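Local coordinates for zinc finger (CCCH type) motif-containing protein (Toxoplasma gondii, PDB 7NH2) that probably reads N6-methyladenosine in messenger RNA through its YTH domain, the part of the longer zinc-finger protein captured here with a methylated purine, at residues 34-39 with 85-90. Sequence-based numbering, arbitrary orientation.
Sequences GVWATS and GIWGPV. With OYK (~{N},9-dimethylpurin-6-amine), chain C.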
ATOM      1  N   GLY A  34       5.695  -8.040  -8.334  1.00  7.20           N
ATOM      2  CA  GLY A  34       6.296  -6.816  -7.825  1.00  6.62           C
ATOM      3  C   GLY A  34       5.766  -5.558  -8.482  1.00  5.25           C
ATOM      4  O   GLY A  34       6.542  -4.729  -8.972  1.00  6.17           O
ATOM      5  N   VAL A  35       4.445  -5.390  -8.495  1.00  5.13           N
ATOM      6  CA  VAL A  35       3.829  -4.346  -9.296  1.00  6.36           C
ATOM      7  C   VAL A  35       2.579  -3.847  -8.588  1.00  6.12           C
ATOM      8  O   VAL A  35       1.906  -4.596  -7.875  1.00  4.98           O
ATOM      9  CB  VAL A  35       3.506  -4.894 -10.708  1.00  7.14           C
ATOM     10  CG1 VAL A  35       2.502  -6.039 -10.639  1.00  6.00           C
ATOM     11  CG2 VAL A  35       3.026  -3.756 -11.617  1.00  6.00           C
ATOM     12  N   TRP A  36       2.268  -2.567  -8.795  1.00  5.06           N
ATOM     13  CA  TRP A  36       1.011  -1.997  -8.328  1.00  5.91           C
ATOM     14  C   TRP A  36       0.556  -0.933  -9.318  1.00  5.88           C
ATOM     15  O   TRP A  36       1.323  -0.485 -10.177  1.00  6.33           O
ATOM     16  CB  TRP A  36       1.132  -1.418  -6.899  1.00  5.32           C
ATOM     17  CG  TRP A  36      -0.222  -1.150  -6.275  1.00  4.80           C
ATOM     18  CD1 TRP A  36      -0.745   0.061  -5.936  1.00  4.65           C
ATOM     19  CD2 TRP A  36      -1.221  -2.125  -5.963  1.00  4.88           C
ATOM     20  NE1 TRP A  36      -2.018  -0.100  -5.419  1.00  5.10           N
ATOM     21  CE2 TRP A  36      -2.327  -1.435  -5.421  1.00  4.61           C
ATOM     22  CE3 TRP A  36      -1.276  -3.520  -6.067  1.00  6.05           C
ATOM     23  CZ2 TRP A  36      -3.481  -2.092  -5.002  1.00  6.61           C
ATOM     24  CZ3 TRP A  36      -2.426  -4.173  -5.655  1.00  6.35           C
ATOM     25  CH2 TRP A  36      -3.507  -3.456  -5.127  1.00  6.82           C
ATOM     26  N   ALA A  37      -0.714  -0.551  -9.210  1.00  5.76           N
ATOM     27  CA  ALA A  37      -1.229   0.649  -9.858  1.00  6.42           C
ATOM     28  C   ALA A  37      -2.347   1.192  -8.985  1.00  6.49           C
ATOM     29  O   ALA A  37      -2.956   0.455  -8.211  1.00  6.57           O
ATOM     30  CB  ALA A  37      -1.737   0.383 -11.282  1.00  6.86           C
ATOM     31  N   THR A  38      -2.601   2.496  -9.098  1.00  6.24           N
ATOM     32  CA  THR A  38      -3.630   3.142  -8.295  1.00  6.90           C
ATOM     33  C   THR A  38      -4.401   4.115  -9.184  1.00  8.02           C
ATOM     34  O   THR A  38      -4.127   4.239 -10.384  1.00  8.32           O
ATOM     35  CB  THR A  38      -3.007   3.771  -7.036  1.00  6.65           C
ATOM     36  OG1 THR A  38      -4.040   4.278  -6.187  1.00  6.65           O
ATOM     37  CG2 THR A  38      -2.027   4.887  -7.394  1.00  6.81           C
ATOM     38  N   SER A  39      -5.394   4.787  -8.600  1.00  8.44           N
ATOM     39  CA  SER A  39      -6.175   5.776  -9.330  1.00  9.12           C
ATOM     40  C   SER A  39      -5.262   6.868  -9.876  1.00 10.31           C
ATOM     41  O   SER A  39      -4.139   7.068  -9.411  1.00  9.33           O
ATOM     42  CB  SER A  39      -7.202   6.424  -8.405  1.00 10.41           C
ATOM     43  OG  SER A  39      -6.524   7.285  -7.499  1.00 13.24           O
ATOM     44  N   GLY A  85      -1.666  -3.747 -18.864  1.00 11.42           N
ATOM     45  CA  GLY A  85      -2.955  -4.403 -18.755  1.00 11.30           C
ATOM     46  C   GLY A  85      -3.019  -5.598 -17.830  1.00 10.25           C
ATOM     47  O   GLY A  85      -3.978  -6.364 -17.897  1.00 11.67           O
ATOM     48  N   ILE A  86      -2.035  -5.763 -16.937  1.00 10.79           N
ATOM     49  CA  ILE A  86      -1.953  -6.959 -16.101  1.00 10.24           C
ATOM     50  C   ILE A  86      -3.180  -7.127 -15.208  1.00 11.46           C
ATOM     51  O   ILE A  86      -3.545  -8.255 -14.860  1.00 13.96           O
ATOM     52  CB  ILE A  86      -0.638  -6.957 -15.286  1.00  9.55           C
ATOM     53  CG1 ILE A  86      -0.437  -8.311 -14.600  1.00  8.93           C
ATOM     54  CG2 ILE A  86      -0.608  -5.800 -14.264  1.00 10.97           C
ATOM     55  CD1 ILE A  86       0.919  -8.463 -13.940  1.00 12.55           C
ATOM     56  N   TRP A  87      -3.838  -6.027 -14.834  1.00 11.44           N
ATOM     57  CA  TRP A  87      -5.005  -6.082 -13.960  1.00 11.75           C
ATOM     58  C   TRP A  87      -6.293  -6.365 -14.713  1.00 11.78           C
ATOM     59  O   TRP A  87      -7.340  -6.520 -14.076  1.00 13.82           O
ATOM     60  CB  TRP A  87      -5.180  -4.753 -13.223  1.00 11.29           C
ATOM     61  CG  TRP A  87      -3.914  -4.239 -12.660  1.00  8.79           C
ATOM     62  CD1 TRP A  87      -3.182  -3.196 -13.135  1.00  8.73           C
ATOM     63  CD2 TRP A  87      -3.201  -4.756 -11.538  1.00  7.36           C
ATOM     64  NE1 TRP A  87      -2.056  -3.027 -12.384  1.00  8.44           N
ATOM     65  CE2 TRP A  87      -2.043  -3.971 -11.389  1.00  7.30           C
ATOM     66  CE3 TRP A  87      -3.433  -5.800 -10.640  1.00  8.59           C
ATOM     67  CZ2 TRP A  87      -1.116  -4.199 -10.383  1.00  7.70           C
ATOM     68  CZ3 TRP A  87      -2.506  -6.021  -9.640  1.00  9.52           C
ATOM     69  CH2 TRP A  87      -1.367  -5.226  -9.521  1.00  8.07           C
ATOM     70  N   GLY A  88      -6.244  -6.430 -16.040  1.00 12.65           N
ATOM     71  CA  GLY A  88      -7.450  -6.555 -16.818  1.00 12.41           C
ATOM     72  C   GLY A  88      -8.019  -5.194 -17.155  1.00 11.65           C
ATOM     73  O   GLY A  88      -7.345  -4.165 -17.041  1.00 12.43           O
ATOM     74  N   PRO A  89      -9.287  -5.169 -17.579  1.00 12.58           N
ATOM     75  CA  PRO A  89      -9.892  -3.911 -18.052  1.00 13.92           C
ATOM     76  C   PRO A  89      -9.865  -2.769 -17.056  1.00 12.83           C
ATOM     77  O   PRO A  89      -9.893  -1.606 -17.474  1.00 13.53           O
ATOM     78  CB  PRO A  89     -11.332  -4.320 -18.387  1.00 18.17           C
ATOM     79  CG  PRO A  89     -11.249  -5.776 -18.673  1.00 19.81           C
ATOM     80  CD  PRO A  89     -10.168  -6.329 -17.791  1.00 16.72           C
ATOM     81  N   VAL A  90      -9.816  -3.050 -15.751  1.00 12.96           N
ATOM     82  CA  VAL A  90      -9.698  -1.969 -14.780  1.00 13.05           C
ATOM     83  C   VAL A  90      -8.467  -1.097 -15.019  1.00 11.43           C
ATOM     84  O   VAL A  90      -8.447   0.062 -14.597  1.00 10.97           O
ATOM     85  CB  VAL A  90      -9.770  -2.525 -13.342  1.00 12.39           C
ATOM     86  CG1 VAL A  90      -8.465  -3.198 -12.970  1.00 12.22           C
ATOM     87  CG2 VAL A  90     -10.107  -1.409 -12.355  1.00 14.59           C
TER
HETATM   88  N12 OYK C 602      -9.010  -0.559  -8.593  0.81 12.04           N
HETATM   89  C01 OYK C 602      -9.720   2.197  -7.267  0.81 15.77           C
HETATM   90  C03 OYK C 602      -7.296   1.962  -6.803  0.81  9.16           C
HETATM   91  C05 OYK C 602      -8.211   0.319  -7.923  0.81 11.40           C
HETATM   92  C06 OYK C 602      -6.880   0.030  -7.751  0.81  9.03           C
HETATM   93  C07 OYK C 602      -6.396  -1.182  -8.293  0.81 10.61           C
HETATM   94  C09 OYK C 602      -4.391  -2.654  -8.811  0.81  7.40           C
HETATM   95  C11 OYK C 602      -8.524  -1.685  -9.084  0.81 10.47           C
HETATM   96  N02 OYK C 602      -8.436   1.522  -7.324  0.81 11.45           N
HETATM   97  N04 OYK C 602      -6.332   1.075  -7.054  0.81  9.79           N
HETATM   98  N08 OYK C 602      -4.999  -1.512  -8.150  0.81  9.22           N
HETATM   99  N10 OYK C 602      -7.236  -1.987  -8.938  0.81  9.81           N
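W36 and W87 form two walls of the aromatic cage of a YTH domain, and the bound N,9-dimethylpurin-6-amine, a stand-in for the N6-methyladenosine base, illustrates how such a cage encloses a methylamino group. The two indoles do not stack: their six-membered rings lie 5.4 Å apart between centroids with planes inclined at 72°, leaving a corner into which the methylamino group fits. In that corner the methyl carbon C09 sits 3.5 Å above the plane of the W87 ring, over its centre, a CH-pi placement. N08 lies over the face of W36, offset toward the rim and 3.5 Å from W36 CZ2, while C09 is also close to this ring and so sits between both indoles. The CB of W36 leaves the backbone away from the 85-90 loop; with CG anti to the backbone N (chi1 -165°), the indole turns so that its CE3 comes 3.9 Å from CH2 of W87.

The backbone contributes a weak, bent hydrogen bond, from N08 to A37 O (2.8 Å, 127° at the hydrogen). On the W87 wall, N97 OD1 accepts a hydrogen bond from the indole NE1, which would restrain the rotation of the ring.

Apolar packing surrounds the W87 ring. The CZ2/CH2 end of its indole abuts the backbone of the edge strand, CZ2 lying 3.7 Å from W36 CA, while V35 CG1 rests near the same end and also meets I86 CD1. A37 CB packs obliquely against the pyrrole side, 3.6 Å from NE1 of W87. On the face opposite the methyl group, I86 CG2 backs the ring. Farther round the base, V90 CG2 reaches C11 of the purine's six-membered ring, and F60 packs edge-to-face with W36. V35 O, itself bonded to S30 OG, lies in the plane of the W87 ring at its edge, 3.7 Å from CH2.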